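PDB 2HNK: SAM-dependent O-methyltransferase from Leptospira interrogans, which probably transfers a methyl group from S-adenosylmethionine to an oxygen of its substrate, as expected of an S-adenosylmethionine-dependent O-methyltransferase. Local coordinates for residues R63-G68 and D149-D154. Residues are numbered along the deposited sequence; the frame is centred on the assembly and turned at random.
Sequences RIIEIG and DLFFLD. With SAH (S-adenosyl-L-homocysteine), chain O.
I67 and F151 meet on one face of two neighbouring parallel strands, 63-67 and 150-153, in the middle of the Rossmann-like methyltransferase sheet. I67, two residues beyond the I65–F151 pair and itself beside L153, reaches back, its CD1 3.6 Å from CD2 of the phenylalanine and also close to CD1 of L153. I65, directly beside F151, lays its CB over the ring face, 4.0 Å from the ring centroid in a CH-pi contact, while its CD1 meets CZ. Beta-branched isoleucines suit this extended backbone, and the flat ring offers them a broad apolar surface; I167 of helix 160-170 covers both I67 and F151.

The other face carries I64 with L150 and E66 with F152. CG of F152 stands anti to its backbone N (chi1 -173°), which sets the ring alongside E66, OE2 lying 3.5 Å from CD2 with the carboxylate and ring planes 56° apart. The SAH amino N lies at the ring edge, 3.9 Å from F152 CE2. The buried carboxylate of E66 is held by S74 and T69, and F78 of helix 73-81 packs against the F152 ring.

Main-chain bonds tie the strands together, among them I67 N to F152 O at 2.8 Å. At the start, D149 OD2 accepts from R63 N and K62 N, OD1 pairs with K172, and R63 O takes both D149 N and L150 N.

The pairing continues past the strand ends, D154 N bonding to I67 O. G68, with a positive phi of 103°, adopts a conformation that a side chain would obstruct; its O accepts the SAH amino N at 3.0 Å, as does D154 OD2 at 3.0 Å, while D154 OD1 forms a salt bridge with K157. In-register main-chain bonding, with apolar packing beside it, thus probably positions a carbonyl and a carboxylate oxygen from adjacent strands to grip one nitrogen, fixing the amino end of SAH.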
loop_
_atom_site.group_PDB
_atom_site.type_symbol
_atom_site.label_atom_id
_atom_site.label_comp_id
_atom_site.label_asym_id
_atom_site.label_seq_id
_atom_site.Cartn_x
_atom_site.Cartn_y
_atom_site.Cartn_z
ATOM N N ARG C 63 5.033 2.245 -16.634
ATOM C CA ARG C 63 3.902 2.485 -17.526
ATOM C C ARG C 63 2.594 2.347 -16.776
ATOM O O ARG C 63 2.219 1.248 -16.365
ATOM C CB ARG C 63 3.929 1.535 -18.734
ATOM C CG ARG C 63 5.111 1.740 -19.694
ATOM C CD ARG C 63 5.147 3.164 -20.268
ATOM N NE ARG C 63 6.262 3.346 -21.198
ATOM C CZ ARG C 63 7.452 3.842 -20.867
ATOM N NH1 ARG C 63 7.708 4.242 -19.625
ATOM N NH2 ARG C 63 8.394 3.955 -21.798
ATOM N N ILE C 64 1.904 3.473 -16.610
ATOM C CA ILE C 64 0.649 3.525 -15.859
ATOM C C ILE C 64 -0.524 3.897 -16.772
ATOM O O ILE C 64 -0.372 4.714 -17.676
ATOM C CB ILE C 64 0.741 4.549 -14.685
ATOM C CG1 ILE C 64 1.854 4.145 -13.703
ATOM C CG2 ILE C 64 -0.615 4.697 -13.976
ATOM C CD1 ILE C 64 2.077 5.128 -12.579
ATOM N N ILE C 65 -1.688 3.298 -16.536
ATOM C CA ILE C 65 -2.924 3.788 -17.151
ATOM C C ILE C 65 -3.936 4.167 -16.079
ATOM O O ILE C 65 -4.285 3.350 -15.231
ATOM C CB ILE C 65 -3.561 2.786 -18.142
ATOM C CG1 ILE C 65 -2.612 2.491 -19.307
ATOM C CG2 ILE C 65 -4.908 3.321 -18.670
ATOM C CD1 ILE C 65 -3.122 1.409 -20.252
ATOM N N GLU C 66 -4.393 5.415 -16.133
ATOM C CA GLU C 66 -5.458 5.892 -15.274
ATOM C C GLU C 66 -6.770 5.920 -16.053
ATOM O O GLU C 66 -6.868 6.583 -17.085
ATOM C CB GLU C 66 -5.116 7.281 -14.717
ATOM C CG GLU C 66 -6.262 7.954 -13.971
ATOM C CD GLU C 66 -5.833 9.228 -13.289
ATOM O OE1 GLU C 66 -6.044 10.329 -13.859
ATOM O OE2 GLU C 66 -5.255 9.128 -12.195
ATOM N N ILE C 67 -7.764 5.189 -15.547
ATOM C CA ILE C 67 -9.099 5.157 -16.131
ATOM C C ILE C 67 -9.997 6.071 -15.299
ATOM O O ILE C 67 -10.505 5.671 -14.233
ATOM C CB ILE C 67 -9.699 3.719 -16.163
ATOM C CG1 ILE C 67 -8.734 2.710 -16.815
ATOM C CG2 ILE C 67 -11.034 3.707 -16.902
ATOM C CD1 ILE C 67 -8.968 1.287 -16.370
ATOM N N GLY C 68 -10.188 7.294 -15.783
ATOM C CA GLY C 68 -10.947 8.301 -15.051
ATOM C C GLY C 68 -10.025 9.309 -14.406
ATOM O O GLY C 68 -9.415 9.044 -13.357
ATOM N N ASP C 149 2.325 -1.638 -16.307
ATOM C CA ASP C 149 2.806 -1.934 -14.957
ATOM C C ASP C 149 1.728 -1.758 -13.901
ATOM O O ASP C 149 1.601 -2.577 -12.983
ATOM C CB ASP C 149 3.989 -1.032 -14.613
ATOM C CG ASP C 149 5.171 -1.264 -15.516
ATOM O OD1 ASP C 149 5.439 -2.428 -15.844
ATOM O OD2 ASP C 149 5.838 -0.287 -15.881
ATOM N N LEU C 150 0.958 -0.681 -14.037
ATOM C CA LEU C 150 0.023 -0.283 -13.002
ATOM C C LEU C 150 -1.212 0.390 -13.589
ATOM O O LEU C 150 -1.118 1.182 -14.530
ATOM C CB LEU C 150 0.721 0.620 -11.972
ATOM C CG LEU C 150 -0.015 1.042 -10.697
ATOM C CD1 LEU C 150 0.967 1.265 -9.546
ATOM C CD2 LEU C 150 -0.848 2.297 -10.923
ATOM N N PHE C 151 -2.364 0.052 -13.020
ATOM C CA PHE C 151 -3.626 0.679 -13.374
ATOM C C PHE C 151 -4.236 1.396 -12.190
ATOM O O PHE C 151 -4.184 0.897 -11.068
ATOM C CB PHE C 151 -4.629 -0.369 -13.834
ATOM C CG PHE C 151 -4.666 -0.569 -15.306
ATOM C CD1 PHE C 151 -3.846 -1.512 -15.913
ATOM C CD2 PHE C 151 -5.543 0.167 -16.093
ATOM C CE1 PHE C 151 -3.897 -1.713 -17.295
ATOM C CE2 PHE C 151 -5.608 -0.033 -17.470
ATOM C CZ PHE C 151 -4.781 -0.966 -18.071
ATOM N N PHE C 152 -4.835 2.555 -12.455
ATOM C CA PHE C 152 -5.718 3.199 -11.499
ATOM C C PHE C 152 -7.141 3.243 -12.072
ATOM O O PHE C 152 -7.394 3.913 -13.073
ATOM C CB PHE C 152 -5.223 4.605 -11.163
ATOM C CG PHE C 152 -5.992 5.273 -10.061
ATOM C CD1 PHE C 152 -6.184 4.639 -8.832
ATOM C CD2 PHE C 152 -6.515 6.544 -10.236
ATOM C CE1 PHE C 152 -6.908 5.254 -7.813
ATOM C CE2 PHE C 152 -7.229 7.177 -9.205
ATOM C CZ PHE C 152 -7.425 6.524 -8.000
ATOM N N LEU C 153 -8.053 2.520 -11.435
ATOM C CA LEU C 153 -9.446 2.480 -11.848
ATOM C C LEU C 153 -10.312 3.422 -11.000
ATOM O O LEU C 153 -10.568 3.161 -9.819
ATOM C CB LEU C 153 -9.995 1.044 -11.792
ATOM C CG LEU C 153 -11.495 0.849 -12.069
ATOM C CD1 LEU C 153 -11.906 1.416 -13.451
ATOM C CD2 LEU C 153 -11.910 -0.615 -11.931
ATOM N N ASP C 154 -10.778 4.496 -11.635
ATOM C CA ASP C 154 -11.589 5.515 -10.981
ATOM C C ASP C 154 -12.581 6.171 -11.952
ATOM O O ASP C 154 -12.792 7.383 -11.924
ATOM C CB ASP C 154 -10.674 6.574 -10.362
ATOM C CG ASP C 154 -11.397 7.463 -9.369
ATOM O OD1 ASP C 154 -12.473 7.074 -8.858
ATOM O OD2 ASP C 154 -10.869 8.552 -9.096
HETATM N N SAH O . -8.992 10.348 -10.656
HETATM C CA SAH O . -9.768 11.613 -10.466
HETATM C CB SAH O . -11.225 11.290 -10.137
HETATM C CG SAH O . -11.977 10.571 -11.260
HETATM S SD SAH O . -13.714 11.065 -11.255
HETATM C C SAH O . -9.158 12.567 -9.425
HETATM O O SAH O . -9.620 13.698 -9.250
HETATM O OXT SAH O . -8.192 12.238 -8.739
HETATM C "C5'" SAH O . -14.168 10.044 -12.681
HETATM C "C4'" SAH O . -13.827 10.636 -14.046
HETATM O "O4'" SAH O . -13.999 9.632 -15.025
HETATM C "C3'" SAH O . -14.730 11.794 -14.436
HETATM O "O3'" SAH O . -13.922 12.890 -14.794
HETATM C "C2'" SAH O . -15.511 11.332 -15.651
HETATM O "O2'" SAH O . -15.574 12.355 -16.623
HETATM C "C1'" SAH O . -14.689 10.147 -16.147
HETATM N N9 SAH O . -15.491 9.100 -16.820
HETATM C C8 SAH O . -16.812 8.764 -16.622
HETATM N N7 SAH O . -17.135 7.753 -17.467
HETATM C C5 SAH O . -16.040 7.433 -18.199
HETATM C C6 SAH O . -15.800 6.490 -19.198
HETATM N N6 SAH O . -16.762 5.672 -19.610
HETATM N N1 SAH O . -14.547 6.408 -19.777
HETATM C C2 SAH O . -13.529 7.250 -19.365
HETATM N N3 SAH O . -13.770 8.183 -18.374
HETATM C C4 SAH O . -15.003 8.277 -17.804
#